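Local coordinates for trypsin-resistant surface T6 protein (Streptococcus pyogenes serotype M6, PDB 4P0D) that forms the backbone subunit of a Gram-positive pilus and is probably joined to other subunits and to the cell wall through sortase recognition of its C-terminal motif, at residues G65-K70 with N287-N292; G234-V239 with F243-I248. The protein carries 1 engineered substitution. All coordinates share one frame; numbering follows the deposited sequence.

Interaction 1. Residues G65-K70 with N287-N292; sequences GINTGK and NPTKGN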
loop_
_atom_site.group_PDB
_atom_site.type_symbol
_atom_site.label_atom_id
_atom_site.label_comp_id
_atom_site.label_asym_id
_atom_site.label_seq_id
_atom_site.Cartn_x
_atom_site.Cartn_y
_atom_site.Cartn_z
ATOM N N GLY A 65 15.198 29.593 1.432
ATOM C CA GLY A 65 16.060 30.437 0.594
ATOM C C GLY A 65 17.389 29.791 0.293
ATOM O O GLY A 65 17.920 29.920 -0.805
ATOM N N ILE A 66 17.933 29.083 1.279
ATOM C CA ILE A 66 19.172 28.348 1.106
ATOM C C ILE A 66 19.002 27.268 0.049
ATOM O O ILE A 66 19.873 27.069 -0.807
ATOM C CB ILE A 66 19.637 27.729 2.446
ATOM C CG1 ILE A 66 20.119 28.845 3.374
ATOM C CG2 ILE A 66 20.733 26.701 2.219
ATOM C CD1 ILE A 66 20.565 28.404 4.743
ATOM N N ASN A 67 17.887 26.546 0.124
ATOM C CA ASN A 67 17.638 25.456 -0.814
ATOM C C ASN A 67 17.300 25.894 -2.235
ATOM O O ASN A 67 17.610 25.176 -3.178
ATOM C CB ASN A 67 16.570 24.515 -0.248
ATOM C CG ASN A 67 17.156 23.523 0.729
ATOM O OD1 ASN A 67 18.179 22.912 0.438
ATOM N ND2 ASN A 67 16.520 23.353 1.879
ATOM N N THR A 68 16.688 27.062 -2.403
ATOM C CA THR A 68 16.526 27.609 -3.765
ATOM C C THR A 68 17.808 28.221 -4.302
ATOM O O THR A 68 17.988 28.326 -5.513
ATOM C CB THR A 68 15.474 28.720 -3.851
ATOM O OG1 THR A 68 15.887 29.848 -3.078
ATOM C CG2 THR A 68 14.108 28.238 -3.386
ATOM N N GLY A 69 18.695 28.642 -3.410
ATOM C CA GLY A 69 19.895 29.368 -3.817
ATOM C C GLY A 69 19.751 30.877 -3.708
ATOM O O GLY A 69 20.718 31.590 -3.952
ATOM N N LYS A 70 18.565 31.370 -3.345
ATOM C CA LYS A 70 18.328 32.819 -3.140
ATOM C C LYS A 70 19.175 33.425 -2.022
ATOM O O LYS A 70 19.586 34.591 -2.098
ATOM C CB LYS A 70 16.859 33.079 -2.803
ATOM N N ASN A 287 12.573 16.550 3.337
ATOM C CA ASN A 287 13.384 17.757 3.240
ATOM C C ASN A 287 12.426 18.873 2.876
ATOM O O ASN A 287 12.449 19.386 1.754
ATOM C CB ASN A 287 14.478 17.561 2.189
ATOM C CG ASN A 287 15.576 18.606 2.267
ATOM O OD1 ASN A 287 15.577 19.495 3.128
ATOM N ND2 ASN A 287 16.512 18.509 1.351
ATOM N N PRO A 288 11.546 19.241 3.826
ATOM C CA PRO A 288 10.414 20.071 3.458
ATOM C C PRO A 288 10.748 21.527 3.082
ATOM O O PRO A 288 9.859 22.254 2.623
ATOM C CB PRO A 288 9.530 20.034 4.718
ATOM C CG PRO A 288 9.997 18.832 5.490
ATOM C CD PRO A 288 11.482 18.873 5.248
ATOM N N THR A 289 11.984 21.966 3.319
ATOM C CA THR A 289 12.382 23.318 2.927
ATOM C C THR A 289 13.003 23.336 1.528
ATOM O O THR A 289 13.521 24.346 1.094
ATOM C CB THR A 289 13.312 23.997 3.966
ATOM O OG1 THR A 289 14.583 23.326 4.017
ATOM C CG2 THR A 289 12.670 23.995 5.323
ATOM N N LYS A 290 12.924 22.221 0.819
ATOM C CA LYS A 290 13.462 22.099 -0.527
ATOM C C LYS A 290 12.363 21.680 -1.485
ATOM O O LYS A 290 11.562 20.809 -1.158
ATOM C CB LYS A 290 14.573 21.049 -0.552
ATOM C CG LYS A 290 15.187 20.779 -1.928
ATOM C CD LYS A 290 16.258 19.695 -1.822
ATOM C CE LYS A 290 16.777 19.248 -3.182
ATOM N NZ LYS A 290 15.692 18.644 -4.005
ATOM N N GLY A 291 12.355 22.279 -2.680
ATOM C CA GLY A 291 11.402 21.918 -3.717
ATOM C C GLY A 291 10.007 22.492 -3.494
ATOM O O GLY A 291 9.845 23.606 -2.986
ATOM N N ASN A 292 9.008 21.711 -3.900
ATOM C CA ASN A 292 7.616 22.109 -3.942
ATOM C C ASN A 292 6.746 20.921 -3.569
ATOM O O ASN A 292 7.097 19.784 -3.848
ATOM C CB ASN A 292 7.216 22.500 -5.369
ATOM C CG ASN A 292 8.127 23.539 -5.963
ATOM O OD1 ASN A 292 8.005 24.726 -5.647
ATOM N ND2 ASN A 292 9.065 23.102 -6.820
HETATM O O HOH W 1 18.916 20.271 1.410
#
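Asn67, in the last turn of helix 56-68, meets a type I beta turn running from Asn287 to Lys290, and its CA lies 5.4 Å from the CA of Lys290. The turn is closed by the bond from Lys290 N to Asn287 O. Asn67 carries the contact through its carboxamide. ND2 reaches two oxygens of one residue, both weakly: Thr289 OG1 at 2.9 Å with a bent N-H...O angle of 116°, and Thr289 O at 3.3 Å. The hydroxyl is placed for this by a chi1 of 67°, which sets OG1 between the backbone N and carbonyl carbon of Thr289. Asn67 CG also lies 3.8 Å from Lys290 CB, before the lysine chain leads away. On its other branch, Asn67 OD1 accepts from a water at 2.9 Å, and that water accepts in turn from Asn287 ND2 at 3.0 Å, so both ends of the amide are tied to the turn. Just after the helix, Gly69 takes positive phi. The contact is interdomain: the turn after strand 276-285 meets the N-terminal Ig-like domain, where Thr289 also packs on Thr60, Ala63 and Asn64 of the same helix and on Leu99 of strand 94-101, while Pro288 touches Thr108 of strand 108-116.

Interaction 2. Residues G234-V239 with F243-I248; sequences GIAKEV and FNLSFI
Ala236 CB rests on Leu245 CG at 3.7 Å, in the closely packed middle of two antiparallel strands whose axes approach to 4.7 Å. Leu245 then reaches along its own strand and lays CD2 over the centre of the Phe247 ring, 3.7 Å above its plane. Gly234 lets the backbones close in, its CA 3.2 Å from Ser246 O and 3.9 Å from Phe247 CA. Phe243 adds an edge-to-face stack with Tyr261, and Leu245 also touches Val211 and Ile259. The two strands form a beta hairpin within the Cna-B-like domain, with hydrogen-bonded pairs Ile235-Ser246 and Lys237-Asn244. Each pair is joined by two backbone bonds, among them Lys237 N to Asn244 O at 2.9 Å, and CA-H...O contacts accompany them. The face bearing Asn244 and Ser246 is more polar. There Asn244 is buried, its OD1 hydrogen-bonded to Ser195 OG and its ND2 to Leu297 O, which fixes the amide's rotation, and Val239 CG2 lies against ND2 at 3.6 Å. The margins are looser. Ile235 is partly exposed, and its side chain stays 4.6 Å from strand 243-247. Glu238 points to the same face as Ala236 yet is exposed, 5.6 Å from that strand at its nearest, and Lys237 leads its amine away to a long, weak ion pair with Asp298.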
loop_
_atom_site.group_PDB
_atom_site.type_symbol
_atom_site.label_atom_id
_atom_site.label_comp_id
_atom_site.label_asym_id
_atom_site.label_seq_id
_atom_site.Cartn_x
_atom_site.Cartn_y
_atom_site.Cartn_z
ATOM N N GLY A 234 -8.504 17.250 -0.274
ATOM C CA GLY A 234 -7.670 16.537 -1.204
ATOM C C GLY A 234 -8.374 16.315 -2.528
ATOM O O GLY A 234 -9.485 16.793 -2.740
ATOM N N ILE A 235 -7.707 15.588 -3.411
ATOM C CA ILE A 235 -8.237 15.248 -4.730
ATOM C C ILE A 235 -7.755 13.843 -5.064
ATOM O O ILE A 235 -6.575 13.508 -4.868
ATOM C CB ILE A 235 -7.743 16.203 -5.829
ATOM C CG1 ILE A 235 -8.018 17.666 -5.466
ATOM C CG2 ILE A 235 -8.424 15.903 -7.155
ATOM C CD1 ILE A 235 -7.535 18.617 -6.534
ATOM N N ALA A 236 -8.685 13.038 -5.568
ATOM C CA ALA A 236 -8.451 11.665 -5.917
ATOM C C ALA A 236 -8.613 11.467 -7.406
ATOM O O ALA A 236 -9.441 12.155 -8.043
ATOM C CB ALA A 236 -9.447 10.789 -5.184
ATOM N N LYS A 237 -7.866 10.501 -7.941
ATOM C CA LYS A 237 -7.960 10.110 -9.345
ATOM C C LYS A 237 -7.708 8.619 -9.515
ATOM O O LYS A 237 -6.827 8.046 -8.865
ATOM C CB LYS A 237 -6.951 10.894 -10.176
ATOM C CG LYS A 237 -7.069 10.762 -11.687
ATOM C CD LYS A 237 -5.837 11.402 -12.343
ATOM C CE LYS A 237 -6.096 11.714 -13.796
ATOM N NZ LYS A 237 -6.370 10.467 -14.556
ATOM N N GLU A 238 -8.494 8.006 -10.398
ATOM C CA GLU A 238 -8.334 6.616 -10.758
ATOM C C GLU A 238 -7.182 6.480 -11.741
ATOM O O GLU A 238 -7.185 7.117 -12.797
ATOM C CB GLU A 238 -9.616 6.076 -11.391
ATOM C CG GLU A 238 -9.597 4.573 -11.637
ATOM C CD GLU A 238 -10.902 4.029 -12.217
ATOM O OE1 GLU A 238 -11.815 4.831 -12.483
ATOM O OE2 GLU A 238 -11.017 2.798 -12.375
ATOM N N VAL A 239 -6.210 5.640 -11.403
ATOM C CA VAL A 239 -5.040 5.422 -12.243
ATOM C C VAL A 239 -4.706 3.940 -12.231
ATOM O O VAL A 239 -4.507 3.357 -11.171
ATOM C CB VAL A 239 -3.814 6.215 -11.729
ATOM C CG1 VAL A 239 -2.603 5.989 -12.631
ATOM C CG2 VAL A 239 -4.150 7.693 -11.650
ATOM N N PHE A 243 -5.535 4.057 -7.508
ATOM C CA PHE A 243 -5.758 5.479 -7.370
ATOM C C PHE A 243 -4.533 6.214 -6.845
ATOM O O PHE A 243 -3.648 5.621 -6.212
ATOM C CB PHE A 243 -6.916 5.741 -6.408
ATOM C CG PHE A 243 -6.606 5.406 -4.976
ATOM C CD1 PHE A 243 -6.782 4.106 -4.495
ATOM C CD2 PHE A 243 -6.122 6.385 -4.102
ATOM C CE1 PHE A 243 -6.485 3.795 -3.180
ATOM C CE2 PHE A 243 -5.829 6.069 -2.787
ATOM C CZ PHE A 243 -6.003 4.773 -2.326
ATOM N N ASN A 244 -4.532 7.517 -7.099
ATOM C CA ASN A 244 -3.684 8.470 -6.398
ATOM C C ASN A 244 -4.592 9.463 -5.693
ATOM O O ASN A 244 -5.647 9.827 -6.216
ATOM C CB ASN A 244 -2.741 9.196 -7.350
ATOM C CG ASN A 244 -1.737 8.262 -8.004
ATOM O OD1 ASN A 244 -1.172 7.411 -7.351
ATOM N ND2 ASN A 244 -1.543 8.405 -9.300
ATOM N N LEU A 245 -4.206 9.849 -4.487
ATOM C CA LEU A 245 -4.964 10.802 -3.695
ATOM C C LEU A 245 -3.963 11.753 -3.014
ATOM O O LEU A 245 -3.180 11.349 -2.150
ATOM C CB LEU A 245 -5.856 10.089 -2.674
ATOM C CG LEU A 245 -7.134 10.821 -2.249
ATOM C CD1 LEU A 245 -7.934 10.016 -1.245
ATOM C CD2 LEU A 245 -6.807 12.184 -1.689
ATOM N N SER A 246 -3.985 13.013 -3.429
ATOM C CA SER A 246 -3.096 14.012 -2.870
ATOM C C SER A 246 -3.903 14.842 -1.902
ATOM O O SER A 246 -4.914 15.429 -2.293
ATOM C CB SER A 246 -2.492 14.898 -3.977
ATOM O OG SER A 246 -1.643 15.895 -3.426
ATOM N N PHE A 247 -3.469 14.903 -0.646
ATOM C CA PHE A 247 -4.149 15.753 0.338
ATOM C C PHE A 247 -3.493 17.124 0.445
ATOM O O PHE A 247 -2.345 17.313 0.045
ATOM C CB PHE A 247 -4.154 15.105 1.719
ATOM C CG PHE A 247 -4.999 13.859 1.817
ATOM C CD1 PHE A 247 -6.371 13.947 1.982
ATOM C CD2 PHE A 247 -4.409 12.602 1.784
ATOM C CE1 PHE A 247 -7.147 12.812 2.093
ATOM C CE2 PHE A 247 -5.180 11.457 1.898
ATOM C CZ PHE A 247 -6.547 11.560 2.038
ATOM N N ILE A 248 -4.253 18.069 0.987
ATOM C CA ILE A 248 -3.800 19.427 1.216
ATOM C C ILE A 248 -3.427 19.559 2.688
ATOM O O ILE A 248 -4.304 19.727 3.556
ATOM C CB ILE A 248 -4.909 20.435 0.830
ATOM C CG1 ILE A 248 -5.364 20.152 -0.608
ATOM C CG2 ILE A 248 -4.425 21.873 1.034
ATOM C CD1 ILE A 248 -6.525 21.016 -1.074
#

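Interaction 2 is nested along the chain inside the long loop closed by interaction 1: residues 65-70 come first, then the hairpin of 234-239 and 243-248, then 287-292. The centres are 25 Å apart, with nearest atoms about 10 Å apart and no touch. Interaction 2 is local and lies within one Cna-B-like domain, where strand 242-247 pairs with strand 192-197, which in turn pairs with strand 276-285. The loop that follows strand 276-285 carries 287-292 across to helix 56-68 of the N-terminal Ig-like domain. One contact therefore lies within a single domain and the other at the junction between two, consistent with the modular architecture of this pilin.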